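Local coordinates for protein ferritin (Ulva pertusa, PDB 3VNX) that stores iron inside a hollow shell of 24 subunits and probably oxidises incoming ferrous ions at a ferroxidase site, at residues E41-N45 with Q97-R103; Y52-V57 with L106-P112; A60-Y64 with P112-A117; L72-F78 with D196-E202. All coordinates share one frame. Numbering follows the deposited sequence.

Contact 1: E41-N45 with Q97-R103; sequences EAAIN and QTKRGGR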
loop_
_atom_site.group_PDB
_atom_site.type_symbol
_atom_site.label_atom_id
_atom_site.label_comp_id
_atom_site.label_asym_id
_atom_site.label_seq_id
_atom_site.Cartn_x
_atom_site.Cartn_y
_atom_site.Cartn_z
ATOM N N GLU A 41 -2.874 57.023 -15.452
ATOM C CA GLU A 41 -4.195 56.440 -15.199
ATOM C C GLU A 41 -5.008 56.334 -16.476
ATOM O O GLU A 41 -5.633 55.302 -16.744
ATOM C CB GLU A 41 -4.961 57.294 -14.204
ATOM C CG GLU A 41 -6.412 56.894 -13.998
ATOM C CD GLU A 41 -7.099 57.828 -13.017
ATOM O OE1 GLU A 41 -6.658 59.000 -12.941
ATOM O OE2 GLU A 41 -8.061 57.404 -12.329
ATOM N N ALA A 42 -4.991 57.409 -17.264
ATOM C CA ALA A 42 -5.729 57.440 -18.526
ATOM C C ALA A 42 -5.122 56.525 -19.605
ATOM O O ALA A 42 -5.850 55.897 -20.377
ATOM C CB ALA A 42 -5.868 58.892 -19.041
ATOM N N ALA A 43 -3.798 56.450 -19.666
ATOM C CA ALA A 43 -3.145 55.559 -20.627
ATOM C C ALA A 43 -3.456 54.086 -20.347
ATOM O O ALA A 43 -3.574 53.279 -21.272
ATOM C CB ALA A 43 -1.644 55.784 -20.631
ATOM N N ILE A 44 -3.587 53.736 -19.073
ATOM C CA ILE A 44 -3.939 52.364 -18.707
ATOM C C ILE A 44 -5.360 52.048 -19.156
ATOM O O ILE A 44 -5.634 50.964 -19.682
ATOM C CB ILE A 44 -3.813 52.119 -17.196
ATOM C CG1 ILE A 44 -2.339 51.985 -16.806
ATOM C CG2 ILE A 44 -4.613 50.884 -16.789
ATOM C CD1 ILE A 44 -1.657 50.773 -17.410
ATOM N N ASN A 45 -6.268 52.997 -18.960
ATOM C CA ASN A 45 -7.630 52.801 -19.443
ATOM C C ASN A 45 -7.648 52.600 -20.950
ATOM O O ASN A 45 -8.361 51.741 -21.478
ATOM C CB ASN A 45 -8.524 53.954 -19.015
ATOM C CG ASN A 45 -8.970 53.817 -17.579
ATOM O OD1 ASN A 45 -9.118 52.701 -17.078
ATOM N ND2 ASN A 45 -9.174 54.943 -16.901
ATOM N N GLN A 97 -4.802 49.128 -12.148
ATOM C CA GLN A 97 -5.417 50.449 -12.056
ATOM C C GLN A 97 -5.933 50.711 -10.644
ATOM O O GLN A 97 -5.559 51.702 -10.010
ATOM C CB GLN A 97 -6.552 50.604 -13.069
ATOM C CG GLN A 97 -7.147 52.005 -13.108
ATOM C CD GLN A 97 -6.281 53.000 -13.893
ATOM O OE1 GLN A 97 -5.233 53.453 -13.411
ATOM N NE2 GLN A 97 -6.725 53.341 -15.113
ATOM N N THR A 98 -6.779 49.813 -10.148
ATOM C CA THR A 98 -7.346 49.986 -8.817
ATOM C C THR A 98 -6.330 49.660 -7.715
ATOM O O THR A 98 -6.433 50.143 -6.583
ATOM C CB THR A 98 -8.634 49.182 -8.658
ATOM O OG1 THR A 98 -8.454 47.882 -9.232
ATOM C CG2 THR A 98 -9.773 49.896 -9.392
ATOM N N LYS A 99 -5.338 48.849 -8.057
ATOM C CA LYS A 99 -4.223 48.634 -7.161
ATOM C C LYS A 99 -3.528 49.971 -6.837
ATOM O O LYS A 99 -3.186 50.227 -5.686
ATOM C CB LYS A 99 -3.234 47.621 -7.757
ATOM C CG LYS A 99 -2.235 47.038 -6.744
ATOM C CD LYS A 99 -1.347 45.938 -7.353
ATOM C CE LYS A 99 -2.036 44.575 -7.329
ATOM N NZ LYS A 99 -1.260 43.513 -8.065
ATOM N N ARG A 100 -3.328 50.826 -7.841
ATOM C CA ARG A 100 -2.569 52.064 -7.636
ATOM C C ARG A 100 -3.429 53.253 -7.215
ATOM O O ARG A 100 -2.915 54.360 -7.051
ATOM C CB ARG A 100 -1.777 52.447 -8.896
ATOM C CG ARG A 100 -0.530 51.599 -9.177
ATOM C CD ARG A 100 0.586 51.813 -8.146
ATOM N NE ARG A 100 1.012 53.214 -8.051
ATOM C CZ ARG A 100 1.891 53.805 -8.864
ATOM N NH1 ARG A 100 2.455 53.117 -9.851
ATOM N NH2 ARG A 100 2.212 55.085 -8.683
ATOM N N GLY A 101 -4.731 53.029 -7.054
ATOM C CA GLY A 101 -5.650 54.086 -6.664
ATOM C C GLY A 101 -6.346 54.729 -7.858
ATOM O O GLY A 101 -7.238 55.549 -7.691
ATOM N N GLY A 102 -5.934 54.375 -9.068
ATOM C CA GLY A 102 -6.602 54.874 -10.257
ATOM C C GLY A 102 -7.995 54.292 -10.414
ATOM O O GLY A 102 -8.353 53.342 -9.727
ATOM N N ARG A 103 -8.792 54.861 -11.309
ATOM C CA ARG A 103 -10.125 54.318 -11.557
ATOM C C ARG A 103 -10.305 53.806 -12.986
ATOM O O ARG A 103 -9.925 54.464 -13.955
ATOM C CB ARG A 103 -11.217 55.317 -11.161
ATOM C CG ARG A 103 -10.979 55.844 -9.763
ATOM C CD ARG A 103 -12.238 56.286 -9.025
ATOM N NE ARG A 103 -11.901 56.605 -7.632
ATOM C CZ ARG A 103 -12.295 57.703 -6.986
ATOM N NH1 ARG A 103 -13.064 58.591 -7.604
ATOM N NH2 ARG A 103 -11.926 57.910 -5.719
#

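Contact 2: Y52-V57 with L106-P112; sequences YTISYV and LKPLAAP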
loop_
_atom_site.group_PDB
_atom_site.type_symbol
_atom_site.label_atom_id
_atom_site.label_comp_id
_atom_site.label_asym_id
_atom_site.label_seq_id
_atom_site.Cartn_x
_atom_site.Cartn_y
_atom_site.Cartn_z
ATOM N N TYR A 52 -9.195 44.781 -24.574
ATOM C CA TYR A 52 -10.602 44.408 -24.630
ATOM C C TYR A 52 -11.116 44.358 -26.074
ATOM O O TYR A 52 -11.840 43.430 -26.427
ATOM C CB TYR A 52 -11.468 45.310 -23.747
ATOM C CG TYR A 52 -12.318 44.545 -22.746
ATOM C CD1 TYR A 52 -13.172 43.529 -23.171
ATOM C CD2 TYR A 52 -12.270 44.839 -21.379
ATOM C CE1 TYR A 52 -13.954 42.812 -22.264
ATOM C CE2 TYR A 52 -13.058 44.138 -20.456
ATOM C CZ TYR A 52 -13.900 43.120 -20.910
ATOM O OH TYR A 52 -14.695 42.406 -20.024
ATOM N N THR A 53 -10.724 45.316 -26.914
ATOM C CA THR A 53 -11.128 45.308 -28.326
ATOM C C THR A 53 -10.561 44.092 -29.051
ATOM O O THR A 53 -11.277 43.384 -29.771
ATOM C CB THR A 53 -10.668 46.581 -29.087
ATOM O OG1 THR A 53 -11.380 47.719 -28.598
ATOM C CG2 THR A 53 -10.937 46.441 -30.576
ATOM N N ILE A 54 -9.263 43.858 -28.860
ATOM C CA ILE A 54 -8.590 42.734 -29.521
ATOM C C ILE A 54 -9.171 41.372 -29.090
ATOM O O ILE A 54 -9.272 40.434 -29.885
ATOM C CB ILE A 54 -7.080 42.783 -29.275
ATOM C CG1 ILE A 54 -6.474 43.994 -29.989
ATOM C CG2 ILE A 54 -6.413 41.497 -29.725
ATOM C CD1 ILE A 54 -5.018 44.196 -29.662
ATOM N N SER A 55 -9.561 41.279 -27.828
ATOM C CA SER A 55 -10.249 40.093 -27.358
ATOM C C SER A 55 -11.525 39.866 -28.174
ATOM O O SER A 55 -11.835 38.736 -28.558
ATOM C CB SER A 55 -10.580 40.235 -25.875
ATOM O OG SER A 55 -11.443 39.204 -25.469
ATOM N N TYR A 56 -12.255 40.949 -28.443
ATOM C CA TYR A 56 -13.544 40.866 -29.132
ATOM C C TYR A 56 -13.322 40.460 -30.593
ATOM O O TYR A 56 -14.040 39.621 -31.151
ATOM C CB TYR A 56 -14.231 42.226 -29.047
ATOM C CG TYR A 56 -15.754 42.255 -29.124
ATOM C CD1 TYR A 56 -16.535 41.426 -28.332
ATOM C CD2 TYR A 56 -16.401 43.171 -29.954
ATOM C CE1 TYR A 56 -17.931 41.492 -28.388
ATOM C CE2 TYR A 56 -17.786 43.243 -30.023
ATOM C CZ TYR A 56 -18.548 42.410 -29.237
ATOM O OH TYR A 56 -19.926 42.486 -29.309
ATOM N N VAL A 57 -12.309 41.058 -31.204
ATOM C CA VAL A 57 -11.933 40.718 -32.565
ATOM C C VAL A 57 -11.558 39.254 -32.651
ATOM O O VAL A 57 -11.984 38.547 -33.569
ATOM C CB VAL A 57 -10.734 41.537 -33.020
ATOM C CG1 VAL A 57 -10.253 41.044 -34.373
ATOM C CG2 VAL A 57 -11.093 43.012 -33.060
ATOM N N LEU A 106 -14.223 51.949 -18.624
ATOM C CA LEU A 106 -14.427 51.037 -19.736
ATOM C C LEU A 106 -15.076 51.795 -20.876
ATOM O O LEU A 106 -16.056 52.519 -20.687
ATOM C CB LEU A 106 -15.295 49.840 -19.322
ATOM C CG LEU A 106 -14.589 48.731 -18.539
ATOM C CD1 LEU A 106 -15.543 47.586 -18.236
ATOM C CD2 LEU A 106 -13.368 48.237 -19.312
ATOM N N LYS A 107 -14.526 51.608 -22.065
ATOM C CA LYS A 107 -14.924 52.380 -23.226
ATOM C C LYS A 107 -15.757 51.540 -24.191
ATOM O O LYS A 107 -15.923 50.339 -23.995
ATOM C CB LYS A 107 -13.673 52.929 -23.899
ATOM C CG LYS A 107 -12.847 53.811 -22.974
ATOM C CD LYS A 107 -11.583 54.309 -23.666
ATOM C CE LYS A 107 -11.048 55.581 -23.011
ATOM N NZ LYS A 107 -9.744 56.000 -23.608
ATOM N N PRO A 108 -16.326 52.177 -25.218
ATOM C CA PRO A 108 -17.128 51.402 -26.171
ATOM C C PRO A 108 -16.283 50.408 -26.970
ATOM O O PRO A 108 -15.097 50.631 -27.220
ATOM C CB PRO A 108 -17.696 52.475 -27.110
ATOM C CG PRO A 108 -17.704 53.717 -26.299
ATOM C CD PRO A 108 -16.479 53.629 -25.411
ATOM N N LEU A 109 -16.902 49.307 -27.367
ATOM C CA LEU A 109 -16.254 48.367 -28.260
ATOM C C LEU A 109 -16.968 48.413 -29.594
ATOM O O LEU A 109 -18.185 48.183 -29.661
ATOM C CB LEU A 109 -16.310 46.949 -27.694
ATOM C CG LEU A 109 -15.662 46.684 -26.328
ATOM C CD1 LEU A 109 -15.417 45.191 -26.174
ATOM C CD2 LEU A 109 -14.358 47.451 -26.169
ATOM N N ALA A 110 -16.219 48.733 -30.650
ATOM C CA ALA A 110 -16.759 48.710 -32.005
ATOM C C ALA A 110 -17.034 47.275 -32.467
ATOM O O ALA A 110 -16.344 46.331 -32.057
ATOM C CB ALA A 110 -15.799 49.400 -32.965
ATOM N N ALA A 111 -18.036 47.118 -33.327
ATOM C CA ALA A 111 -18.306 45.833 -33.966
ATOM C C ALA A 111 -17.085 45.409 -34.753
ATOM O O ALA A 111 -16.566 46.195 -35.549
ATOM C CB ALA A 111 -19.480 45.958 -34.887
ATOM N N PRO A 112 -16.606 44.168 -34.529
ATOM C CA PRO A 112 -15.446 43.647 -35.271
ATOM C C PRO A 112 -15.871 43.138 -36.635
ATOM O O PRO A 112 -17.063 42.928 -36.858
ATOM C CB PRO A 112 -14.995 42.463 -34.420
ATOM C CG PRO A 112 -16.273 41.968 -33.786
ATOM C CD PRO A 112 -17.110 43.201 -33.531
HETATM O O HOH W 1 -13.341 48.779 -30.349
#

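Contact 3: A60-Y64 with P112-A117; sequences ALHSY and PEMEFA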
loop_
_atom_site.group_PDB
_atom_site.type_symbol
_atom_site.label_atom_id
_atom_site.label_comp_id
_atom_site.label_asym_id
_atom_site.label_seq_id
_atom_site.Cartn_x
_atom_site.Cartn_y
_atom_site.Cartn_z
ATOM N N ALA A 60 -14.499 37.142 -32.733
ATOM C CA ALA A 60 -15.135 37.120 -34.052
ATOM C C ALA A 60 -14.421 36.121 -34.985
ATOM O O ALA A 60 -15.069 35.361 -35.727
ATOM C CB ALA A 60 -15.181 38.525 -34.660
ATOM N N LEU A 61 -13.091 36.103 -34.921
ATOM C CA LEU A 61 -12.313 35.177 -35.729
ATOM C C LEU A 61 -12.694 33.753 -35.394
ATOM O O LEU A 61 -12.821 32.887 -36.272
ATOM C CB LEU A 61 -10.828 35.393 -35.486
ATOM C CG LEU A 61 -10.298 36.566 -36.313
ATOM C CD1 LEU A 61 -8.944 37.063 -35.795
ATOM C CD2 LEU A 61 -10.217 36.153 -37.775
ATOM N N HIS A 62 -12.901 33.515 -34.108
ATOM C CA HIS A 62 -13.310 32.203 -33.657
ATOM C C HIS A 62 -14.610 31.773 -34.339
ATOM O O HIS A 62 -14.726 30.642 -34.847
ATOM C CB HIS A 62 -13.489 32.186 -32.143
ATOM C CG HIS A 62 -14.364 31.074 -31.671
ATOM N ND1 HIS A 62 -13.921 29.771 -31.570
ATOM C CD2 HIS A 62 -15.669 31.059 -31.304
ATOM C CE1 HIS A 62 -14.912 29.006 -31.144
ATOM N NE2 HIS A 62 -15.983 29.763 -30.975
ATOM N N SER A 63 -15.595 32.667 -34.337
ATOM C CA SER A 63 -16.889 32.319 -34.915
ATOM C C SER A 63 -16.766 32.063 -36.404
ATOM O O SER A 63 -17.492 31.243 -36.968
ATOM C CB SER A 63 -17.933 33.397 -34.632
ATOM O OG SER A 63 -18.434 33.247 -33.314
ATOM N N TYR A 64 -15.836 32.758 -37.043
ATOM C CA TYR A 64 -15.638 32.535 -38.463
ATOM C C TYR A 64 -15.170 31.085 -38.720
ATOM O O TYR A 64 -15.768 30.364 -39.525
ATOM C CB TYR A 64 -14.698 33.585 -39.091
ATOM C CG TYR A 64 -14.436 33.287 -40.546
ATOM C CD1 TYR A 64 -15.342 33.687 -41.534
ATOM C CD2 TYR A 64 -13.310 32.557 -40.936
ATOM C CE1 TYR A 64 -15.125 33.391 -42.866
ATOM C CE2 TYR A 64 -13.084 32.254 -42.274
ATOM C CZ TYR A 64 -13.994 32.673 -43.234
ATOM O OH TYR A 64 -13.775 32.370 -44.563
ATOM N N PRO A 112 -16.606 44.168 -34.529
ATOM C CA PRO A 112 -15.446 43.647 -35.271
ATOM C C PRO A 112 -15.871 43.138 -36.635
ATOM O O PRO A 112 -17.063 42.928 -36.858
ATOM C CB PRO A 112 -14.995 42.463 -34.420
ATOM C CG PRO A 112 -16.273 41.968 -33.786
ATOM C CD PRO A 112 -17.110 43.201 -33.531
ATOM N N GLU A 113 -14.914 42.972 -37.545
ATOM C CA GLU A 113 -15.159 42.316 -38.825
ATOM C C GLU A 113 -15.527 40.851 -38.579
ATOM O O GLU A 113 -14.953 40.214 -37.694
ATOM C CB GLU A 113 -13.909 42.404 -39.710
ATOM C CG GLU A 113 -14.015 41.623 -41.009
ATOM C CD GLU A 113 -15.102 42.153 -41.917
ATOM O OE1 GLU A 113 -14.975 43.311 -42.373
ATOM O OE2 GLU A 113 -16.081 41.420 -42.172
ATOM N N MET A 114 -16.469 40.313 -39.347
ATOM C CA MET A 114 -16.889 38.926 -39.156
ATOM C C MET A 114 -16.447 38.012 -40.298
ATOM O O MET A 114 -16.496 36.781 -40.183
ATOM C CB MET A 114 -18.414 38.835 -39.002
ATOM C CG MET A 114 -19.012 39.847 -38.015
ATOM S SD MET A 114 -18.372 39.770 -36.319
ATOM C CE MET A 114 -18.562 38.035 -35.966
ATOM N N GLU A 115 -16.018 38.615 -41.398
ATOM C CA GLU A 115 -15.765 37.869 -42.626
ATOM C C GLU A 115 -14.289 37.815 -42.919
ATOM O O GLU A 115 -13.605 38.840 -42.878
ATOM C CB GLU A 115 -16.500 38.527 -43.792
ATOM C CG GLU A 115 -17.985 38.615 -43.557
ATOM C CD GLU A 115 -18.599 37.248 -43.381
ATOM O OE1 GLU A 115 -19.656 37.149 -42.712
ATOM O OE2 GLU A 115 -18.018 36.270 -43.915
ATOM N N PHE A 116 -13.781 36.628 -43.219
ATOM C CA PHE A 116 -12.328 36.501 -43.358
ATOM C C PHE A 116 -11.890 35.650 -44.537
ATOM O O PHE A 116 -10.720 35.266 -44.634
ATOM C CB PHE A 116 -11.681 36.042 -42.039
ATOM C CG PHE A 116 -11.971 36.958 -40.889
ATOM C CD1 PHE A 116 -13.015 36.690 -40.019
ATOM C CD2 PHE A 116 -11.226 38.117 -40.705
ATOM C CE1 PHE A 116 -13.301 37.553 -38.960
ATOM C CE2 PHE A 116 -11.501 38.984 -39.659
ATOM C CZ PHE A 116 -12.545 38.708 -38.786
ATOM N N ALA A 117 -12.833 35.373 -45.431
ATOM C CA ALA A 117 -12.511 34.733 -46.694
ATOM C C ALA A 117 -11.496 35.600 -47.440
ATOM O O ALA A 117 -11.526 36.830 -47.369
ATOM C CB ALA A 117 -13.772 34.520 -47.534
HETATM O O HOH W 2 -17.081 35.927 -37.506
#

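Contact 4: L72-F78 with D196-E202; sequences LPGFAKF and DQELGEE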
loop_
_atom_site.group_PDB
_atom_site.type_symbol
_atom_site.label_atom_id
_atom_site.label_comp_id
_atom_site.label_asym_id
_atom_site.label_seq_id
_atom_site.Cartn_x
_atom_site.Cartn_y
_atom_site.Cartn_z
ATOM N N LEU A 72 -12.644 24.516 -39.677
ATOM C CA LEU A 72 -11.293 24.650 -39.132
ATOM C C LEU A 72 -11.367 24.869 -37.617
ATOM O O LEU A 72 -10.992 25.932 -37.111
ATOM C CB LEU A 72 -10.547 25.806 -39.809
ATOM C CG LEU A 72 -10.023 25.542 -41.224
ATOM C CD1 LEU A 72 -9.378 26.812 -41.813
ATOM C CD2 LEU A 72 -9.051 24.362 -41.227
ATOM N N PRO A 73 -11.860 23.850 -36.895
ATOM C CA PRO A 73 -12.171 23.940 -35.460
ATOM C C PRO A 73 -10.924 24.127 -34.586
ATOM O O PRO A 73 -11.049 24.671 -33.484
ATOM C CB PRO A 73 -12.896 22.611 -35.158
ATOM C CG PRO A 73 -12.462 21.662 -36.261
ATOM C CD PRO A 73 -12.141 22.513 -37.462
ATOM N N GLY A 74 -9.756 23.712 -35.076
ATOM C CA GLY A 74 -8.493 24.023 -34.422
ATOM C C GLY A 74 -8.216 25.524 -34.419
ATOM O O GLY A 74 -7.855 26.098 -33.389
ATOM N N PHE A 75 -8.382 26.171 -35.568
ATOM C CA PHE A 75 -8.218 27.620 -35.646
ATOM C C PHE A 75 -9.266 28.265 -34.733
ATOM O O PHE A 75 -8.984 29.245 -34.013
ATOM C CB PHE A 75 -8.371 28.118 -37.098
ATOM C CG PHE A 75 -7.137 27.914 -37.958
ATOM C CD1 PHE A 75 -6.268 28.970 -38.213
ATOM C CD2 PHE A 75 -6.849 26.677 -38.510
ATOM C CE1 PHE A 75 -5.149 28.792 -38.986
ATOM C CE2 PHE A 75 -5.727 26.489 -39.285
ATOM C CZ PHE A 75 -4.873 27.544 -39.521
ATOM N N ALA A 76 -10.474 27.699 -34.745
ATOM C CA ALA A 76 -11.541 28.230 -33.910
ATOM C C ALA A 76 -11.154 28.178 -32.427
ATOM O O ALA A 76 -11.359 29.140 -31.681
ATOM C CB ALA A 76 -12.860 27.504 -34.165
ATOM N N LYS A 77 -10.588 27.057 -32.001
ATOM C CA LYS A 77 -10.206 26.893 -30.602
ATOM C C LYS A 77 -9.113 27.895 -30.264
ATOM O O LYS A 77 -9.171 28.611 -29.240
ATOM C CB LYS A 77 -9.733 25.461 -30.362
ATOM C CG LYS A 77 -9.144 25.170 -28.994
ATOM C CD LYS A 77 -8.951 23.645 -28.802
ATOM C CE LYS A 77 -8.185 23.310 -27.514
ATOM N NZ LYS A 77 -6.793 23.872 -27.499
ATOM N N PHE A 78 -8.124 27.950 -31.148
ATOM C CA PHE A 78 -7.025 28.893 -31.011
ATOM C C PHE A 78 -7.523 30.321 -30.780
ATOM O O PHE A 78 -7.020 31.039 -29.910
ATOM C CB PHE A 78 -6.141 28.862 -32.256
ATOM C CG PHE A 78 -5.010 29.836 -32.202
ATOM C CD1 PHE A 78 -3.806 29.485 -31.600
ATOM C CD2 PHE A 78 -5.150 31.113 -32.740
ATOM C CE1 PHE A 78 -2.753 30.380 -31.541
ATOM C CE2 PHE A 78 -4.109 32.015 -32.693
ATOM C CZ PHE A 78 -2.897 31.649 -32.090
ATOM N N ASP A 196 -4.276 23.294 -38.770
ATOM C CA ASP A 196 -5.488 23.340 -37.972
ATOM C C ASP A 196 -5.452 22.239 -36.906
ATOM O O ASP A 196 -5.895 22.440 -35.779
ATOM C CB ASP A 196 -6.740 23.187 -38.831
ATOM C CG ASP A 196 -8.013 23.130 -37.986
ATOM O OD1 ASP A 196 -8.498 24.206 -37.574
ATOM O OD2 ASP A 196 -8.523 22.021 -37.714
ATOM N N GLN A 197 -4.914 21.075 -37.256
ATOM C CA GLN A 197 -4.781 19.999 -36.271
ATOM C C GLN A 197 -3.823 20.385 -35.155
ATOM O O GLN A 197 -4.088 20.128 -33.990
ATOM C CB GLN A 197 -4.307 18.702 -36.920
ATOM C CG GLN A 197 -5.207 18.221 -38.025
ATOM C CD GLN A 197 -5.684 16.811 -37.796
ATOM O OE1 GLN A 197 -6.875 16.576 -37.568
ATOM N NE2 GLN A 197 -4.756 15.855 -37.853
ATOM N N GLU A 198 -2.707 20.997 -35.530
ATOM C CA GLU A 198 -1.703 21.443 -34.574
ATOM C C GLU A 198 -2.299 22.513 -33.635
ATOM O O GLU A 198 -2.203 22.416 -32.408
ATOM C CB GLU A 198 -0.482 21.995 -35.334
ATOM C CG GLU A 198 0.838 21.984 -34.550
ATOM C CD GLU A 198 1.890 22.962 -35.106
ATOM O OE1 GLU A 198 2.351 23.832 -34.332
ATOM O OE2 GLU A 198 2.260 22.867 -36.303
ATOM N N LEU A 199 -2.921 23.528 -34.228
ATOM C CA LEU A 199 -3.538 24.620 -33.489
ATOM C C LEU A 199 -4.580 24.131 -32.480
ATOM O O LEU A 199 -4.885 24.803 -31.491
ATOM C CB LEU A 199 -4.197 25.584 -34.473
ATOM C CG LEU A 199 -3.464 26.908 -34.712
ATOM C CD1 LEU A 199 -1.965 26.693 -34.833
ATOM C CD2 LEU A 199 -4.004 27.600 -35.953
ATOM N N GLY A 200 -5.124 22.951 -32.744
ATOM C CA GLY A 200 -6.194 22.401 -31.940
ATOM C C GLY A 200 -5.699 21.730 -30.678
ATOM O O GLY A 200 -6.320 21.867 -29.624
ATOM N N GLU A 201 -4.581 21.012 -30.777
ATOM C CA GLU A 201 -4.066 20.289 -29.617
ATOM C C GLU A 201 -3.383 21.214 -28.612
ATOM O O GLU A 201 -3.201 20.846 -27.445
ATOM C CB GLU A 201 -3.154 19.131 -30.033
ATOM C CG GLU A 201 -3.484 17.835 -29.301
ATOM C CD GLU A 201 -4.987 17.583 -29.216
ATOM O OE1 GLU A 201 -5.483 16.684 -29.931
ATOM O OE2 GLU A 201 -5.670 18.285 -28.434
ATOM N N GLU A 202 -3.042 22.420 -29.061
ATOM C CA GLU A 202 -2.474 23.452 -28.199
ATOM C C GLU A 202 -3.477 23.935 -27.140
ATOM O O GLU A 202 -3.265 23.774 -25.932
ATOM C CB GLU A 202 -2.001 24.635 -29.050
ATOM C CG GLU A 202 -0.489 24.778 -29.138
ATOM C CD GLU A 202 0.124 25.354 -27.865
ATOM O OE1 GLU A 202 -0.642 25.679 -26.926
ATOM O OE2 GLU A 202 1.368 25.488 -27.807
#

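Contact 1: E41-N45 with Q97-R103
The start of a helix can be tied to the end of its neighbour largely by hydrogen bonds from side chains, most of them to backbone atoms, as here between the first and second helices of the ferritin four-helix bundle. Glu41, in the first turns of helix 38-66, works from both ends. Its carbonyl O accepts a hydrogen bond from Gln97 NE2 at 2.8 Å, while its extended side chain reaches past Gly102 so that Glu41 OE2 accepts one from Arg103 N, also at 2.8 Å; the other carboxylate oxygen forms a salt bridge with Arg33. Ile44 CG2 packs against the Gln97 amide, 3.6 Å from Gln97 NE2. One turn on from Glu41, Asn45 spreads its amide among three partners: Asn45 OD1 accepts from Gln97 NE2 at 3.2 Å and also from Glu105 N, and Asn45 ND2 donates to Arg103 O at 3.1 Å. Opposite them, helix 73-99 ends in a Schellman motif, with Gly101 at positive phi. Gly102 follows, 5.7 Å from Glu41 between CA atoms, and a CB there would clash with Gln97 OE1, which is itself bonded to Tyr36 OH. Because Gln97 and Asn45 use both donor and acceptor atoms of their amides and Glu41 supplies a carboxylate, these side chains find direct partners in a largely buried joint, and the chain leaving helix 73-99 is fixed by direction-specific bonds rather than by apolar packing.

Contact 2: Y52-V57 with L106-P112
The long loop between the second and third helices of the ferritin bundle lies along a helix by setting some of its side chains down on it, as 106-112 does on 52-57. Leu106 makes the first touch, with Leu106 CD2 4.1 Å from Tyr52 CD2. Lys107 and Pro108 make no contact with 52-57; Leu109 then comes close and covers the most surface. Leu109 CD1 sits between two aromatic side chains a turn apart, 4.1 Å from Tyr52 CD1 and 4.2 Å from Tyr56 CG, where it lies over one face of the Tyr56 ring. At Ala110 the link becomes polar but indirect: a water accepts from Ala110 N at 2.9 Å and donates at 2.8 Å to Thr53 OG1, which also hydrogen-bonds to Asn49 O, while Ala110 O meets the edge of the Tyr56 ring. Pro112 closes the run, its CD 3.6 Å from Tyr56 CE2 and its CB 4.2 Å from Val57 CG2. Tyr52 OH and Tyr56 OH bond to His59 and Lys107 O of a neighbouring subunit, the latter reciprocally, consistent with a twofold dimer interface. The loop thus follows helix 38-66, while helix 73-99 meets Tyr52 through Arg87 and helix 123-151 meets Val57 through Leu134.

Contact 3: A60-Y64 with P112-A117
Where a helix offers a small residue between larger ones, a passing loop, here the long one crossing the bundle to helix 123-151, can come close, and Ala60 provides that low point. Its methyl is met from several directions: Ala60 CB lies 3.7 Å from Pro112 CG, 3.5 Å from Glu113 O and 3.7 Å from Met114 CE, the methionine side chain curling back to reach it. Phe116 is the main bump on the loop, entering the space between Leu61 and Tyr64. Leu61 CD2 stands almost on the normal of the Phe116 ring, 3.4 Å from its centroid, a close CH-pi contact. Against Tyr64 the same residue makes an offset edge-to-face pair, with the Phe116 edge toward the tyrosine face, centroids 5.6 Å apart and planes at 80°, while Phe116 CB rests over the Tyr64 face 4.0 Å from its centroid. Beyond Phe116, Ala117 CB comes within 3.7 Å of Tyr64 OH. Leu130 and Tyr126 of helix 123-151 also touch Phe116, so this ring joins the loop to two helices. A water donates to Ala60 O at 2.7 Å and Met114 O at 2.9 Å. Within the loop, Glu115 N donates to Glu113 OE2 at 2.9 Å. The two segments therefore meet mainly through aromatic and apolar surfaces, with water making the hydrogen-bonded link between backbone carbonyls that could not bond to each other directly.

Contact 4: L72-F78 with D196-E202
Leu199 lays a methyl over the face of the Phe75 ring, Leu199 CD2 standing 3.4 Å from its centroid in a CH-pi contact, and its CG comes within 4.1 Å of Phe78 CD1. Alongside, the backbones are in contact: Gly74 CA and Gly200 CA are 3.8 Å apart, and a CB on Gly74 would clash with Asp196 O, which instead receives a CA-H...O contact from Gly74 CA at 3.3 Å. Asp196 also brings its carboxylate to the start of helix 73-78, Phe75 N donating to Asp196 OD1 at 2.8 Å and Gly74 N weakly to Asp196 OD2 at 3.4 Å. Lys77 NZ donates to Gly200 O at 3.0 Å besides its salt bridge to Glu81. The axes of segments 73-78 and 196-201 approach to 7.1 Å, at 38°. Such a glycine-mediated close crossing, with a carboxylate serving first-turn amides of another helix, joins the C-terminal end of helix 155-201, the short last helix of the classical ferritin fold, to the start of helix 73-99 at one end of the four-helix bundle.

In the fold
Four contacts show how chemistry can follow position in a ferritin subunit. Contacts 1 and 2 are buried, contacts 3 and 4 only partly so, yet burial alone does not set the bonding: contact 1 is built on direct hydrogen bonds, whereas contacts 2 and 3 rely on apolar and aromatic packing with a bridging water each. Contacts 1 to 3 share helix 38-66, and contacts 2 and 3 continue along one loop through Pro112. Contact 4 pairs two helices and mixes both chemistries. Contacts 1 and 4 both use helix 73-99 but lie on opposite sides of the chain's centre, their centres about 36 Å apart, while His62 ND1 and Ala76 O, 2.6 Å apart, probably hydrogen-bond contact 3 to contact 4.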